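Local coordinates for protein beta-n-acetylhexosaminidase (Streptococcus pneumoniae, PDB 4AZI) that probably removes terminal beta-linked N-acetylglucosamine residues from glycans as a family 20 glycoside hydrolase, an exo-acting beta-N-acetylhexosaminidase, at residues 272-276 with 277-281. The protein carries 2 engineered substitutions. Sequence-based numbering, arbitrary orientation.
Sequences FLNTN and GDWYY. With OAN (O-(2-acetamido-2-deoxy D-glucopyranosylidene) amino-N-phenylcarbamate), chain C.
Asn276 lays its CB over one face of the Trp279 indole, 3.9 Å from the centroid of the six-membered ring, a CH-pi contact offset toward the rim. The backbone O of Asn274 meets the same ring in its plane, 3.6 Å from Trp279 CZ3. Trp279 NE1 is hydrogen-bonded to Asn300 O of helix 294-303, which anchors the other end of the indole. The beta turn of residues 276-279 is closed by Trp279 N donating to Asn276 O, 2.9 Å and nearly straight at 163°. With CG anti to its backbone N (chi1 -152°), Asn276 swings OD1 forward to accept from Asp278 N at 3.0 Å, an Asx turn. The amide and the Asp278 carboxylate run side by side, their planes 19° apart, and two waters clamp them: one joins Asn276 ND2 to Asp278 OD2, the other joins the two OD1 atoms. Thr304 OG1 is a further partner of Asp278 OD2, and Gln308 O of Asn276 ND2. Within the turn, Gly277 CA sits over the centre of the Tyr280 ring, 3.7 Å above its plane, and Tyr280 OH donates to the ligand's acetamido oxygen OAN at 2.6 Å. The loop interrupts barrel strand 271-282, between strands 246-249 and 321-329, with helix 294-303 touching Asp278 and Tyr280 turned to the sugar pocket beside Trp329.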
loop_
_atom_site.group_PDB
_atom_site.type_symbol
_atom_site.label_atom_id
_atom_site.label_comp_id
_atom_site.label_asym_id
_atom_site.label_seq_id
_atom_site.Cartn_x
_atom_site.Cartn_y
_atom_site.Cartn_z
ATOM N N PHE A 272 -4.183 8.831 10.451
ATOM C CA PHE A 272 -4.818 8.113 9.351
ATOM C C PHE A 272 -4.163 8.387 8.017
ATOM O O PHE A 272 -3.776 9.517 7.744
ATOM C CB PHE A 272 -6.310 8.500 9.238
ATOM C CG PHE A 272 -7.125 8.182 10.462
ATOM C CD1 PHE A 272 -7.434 6.866 10.786
ATOM C CD2 PHE A 272 -7.606 9.199 11.275
ATOM C CE1 PHE A 272 -8.194 6.564 11.898
ATOM C CE2 PHE A 272 -8.368 8.905 12.393
ATOM C CZ PHE A 272 -8.663 7.583 12.706
ATOM N N LEU A 273 -4.050 7.347 7.198
ATOM C CA LEU A 273 -3.889 7.509 5.763
ATOM C C LEU A 273 -5.271 7.225 5.166
ATOM O O LEU A 273 -5.765 6.092 5.257
ATOM C CB LEU A 273 -2.830 6.557 5.197
ATOM C CG LEU A 273 -2.647 6.595 3.657
ATOM C CD1 LEU A 273 -2.231 7.981 3.165
ATOM C CD2 LEU A 273 -1.662 5.537 3.173
ATOM N N ASN A 274 -5.902 8.272 4.617
ATOM C CA ASN A 274 -7.289 8.199 4.117
ATOM C C ASN A 274 -7.391 7.337 2.858
ATOM O O ASN A 274 -7.130 7.797 1.752
ATOM C CB ASN A 274 -7.854 9.610 3.878
ATOM C CG ASN A 274 -9.316 9.612 3.431
ATOM O OD1 ASN A 274 -10.007 8.588 3.464
ATOM N ND2 ASN A 274 -9.793 10.779 3.013
ATOM N N THR A 275 -7.789 6.087 3.060
ATOM C CA THR A 275 -7.784 5.065 2.031
ATOM C C THR A 275 -9.225 4.703 1.683
ATOM O O THR A 275 -9.607 3.531 1.659
ATOM C CB THR A 275 -7.008 3.841 2.546
ATOM O OG1 THR A 275 -5.729 4.284 3.024
ATOM C CG2 THR A 275 -6.796 2.789 1.457
ATOM N N ASN A 276 -10.022 5.734 1.408
ATOM C CA ASN A 276 -11.472 5.584 1.298
ATOM C C ASN A 276 -11.882 4.544 0.284
ATOM O O ASN A 276 -11.453 4.604 -0.861
ATOM C CB ASN A 276 -12.109 6.919 0.937
ATOM C CG ASN A 276 -13.519 7.036 1.447
ATOM O OD1 ASN A 276 -14.306 6.103 1.340
ATOM N ND2 ASN A 276 -13.841 8.184 2.028
ATOM N N GLY A 277 -12.696 3.583 0.719
ATOM C CA GLY A 277 -13.308 2.595 -0.175
ATOM C C GLY A 277 -14.029 3.230 -1.360
ATOM O O GLY A 277 -14.209 2.603 -2.406
ATOM N N ASP A 278 -14.418 4.491 -1.204
ATOM C CA ASP A 278 -15.044 5.257 -2.287
ATOM C C ASP A 278 -14.171 5.293 -3.542
ATOM O O ASP A 278 -14.676 5.381 -4.657
ATOM C CB ASP A 278 -15.329 6.691 -1.813
ATOM C CG ASP A 278 -16.543 6.787 -0.900
ATOM O OD1 ASP A 278 -17.221 5.755 -0.680
ATOM O OD2 ASP A 278 -16.820 7.900 -0.399
ATOM N N TRP A 279 -12.855 5.231 -3.348
ATOM C CA TRP A 279 -11.900 5.310 -4.457
ATOM C C TRP A 279 -11.365 3.970 -4.948
ATOM O O TRP A 279 -10.394 3.934 -5.711
ATOM C CB TRP A 279 -10.752 6.271 -4.100
ATOM C CG TRP A 279 -11.223 7.640 -3.641
ATOM C CD1 TRP A 279 -12.221 8.426 -4.204
ATOM C CD2 TRP A 279 -10.712 8.432 -2.509
ATOM N NE1 TRP A 279 -12.372 9.603 -3.508
ATOM C CE2 TRP A 279 -11.497 9.672 -2.486
ATOM C CE3 TRP A 279 -9.731 8.237 -1.539
ATOM C CZ2 TRP A 279 -11.286 10.663 -1.528
ATOM C CZ3 TRP A 279 -9.530 9.239 -0.577
ATOM C CH2 TRP A 279 -10.284 10.427 -0.581
ATOM N N TYR A 280 -11.988 2.865 -4.532
ATOM C CA TYR A 280 -11.551 1.514 -4.930
ATOM C C TYR A 280 -11.939 1.197 -6.384
ATOM O O TYR A 280 -13.039 1.538 -6.818
ATOM C CB TYR A 280 -12.185 0.456 -4.017
ATOM C CG TYR A 280 -11.507 0.218 -2.676
ATOM C CD1 TYR A 280 -10.511 1.075 -2.200
ATOM C CD2 TYR A 280 -11.880 -0.861 -1.877
ATOM C CE1 TYR A 280 -9.898 0.856 -0.967
ATOM C CE2 TYR A 280 -11.275 -1.088 -0.648
ATOM C CZ TYR A 280 -10.277 -0.238 -0.203
ATOM O OH TYR A 280 -9.667 -0.469 1.021
ATOM N N TYR A 281 -11.043 0.538 -7.115
ATOM C CA TYR A 281 -11.373 -0.049 -8.425
ATOM C C TYR A 281 -10.801 -1.456 -8.554
ATOM O O TYR A 281 -9.603 -1.655 -8.354
ATOM C CB TYR A 281 -10.876 0.808 -9.594
ATOM C CG TYR A 281 -11.056 0.125 -10.947
ATOM C CD1 TYR A 281 -12.321 -0.301 -11.375
ATOM C CD2 TYR A 281 -9.962 -0.116 -11.788
ATOM C CE1 TYR A 281 -12.491 -0.937 -12.597
ATOM C CE2 TYR A 281 -10.124 -0.750 -13.019
ATOM C CZ TYR A 281 -11.393 -1.156 -13.419
ATOM O OH TYR A 281 -11.572 -1.787 -14.636
HETATM C CAH OAN C . -8.453 -3.468 3.048
HETATM C CAG OAN C . -9.277 -3.904 1.827
HETATM O OAN OAN C . -9.709 -3.068 1.046
HETATM N NAI OAN C . -9.477 -5.218 1.710
HETATM C CAB OAN C . -10.226 -5.864 0.611
HETATM C CAC OAN C . -9.304 -6.055 -0.595
HETATM O OAJ OAN C . -8.526 -7.246 -0.413
HETATM C CAD OAN C . -10.100 -6.155 -1.888
HETATM O OAK OAN C . -9.174 -6.357 -2.946
HETATM C CAE OAN C . -10.865 -4.841 -2.116
HETATM C CAF OAN C . -11.752 -4.824 -3.364
HETATM O OAM OAN C . -12.815 -5.773 -3.234
HETATM O OAL OAN C . -11.690 -4.466 -0.980
HETATM C CAA OAN C . -11.498 -5.078 0.229
HETATM N NAY OAN C . -12.469 -4.962 1.109
HETATM O OAQ OAN C . -13.565 -4.258 0.703
HETATM C CAP OAN C . -14.741 -4.673 1.262
HETATM O OAR OAN C . -15.781 -4.059 1.018
HETATM N NAO OAN C . -14.684 -5.753 2.056
HETATM C CAS OAN C . -15.719 -6.284 2.726
HETATM C CAT OAN C . -15.564 -6.515 4.092
HETATM C CAU OAN C . -16.603 -7.069 4.839
HETATM C CAV OAN C . -17.809 -7.392 4.220
HETATM C CAW OAN C . -17.974 -7.166 2.846
HETATM C CAX OAN C . -16.930 -6.615 2.097
HETATM O O HOH W 1 -16.799 8.742 2.358
HETATM O O HOH W 2 -16.812 4.979 1.865
#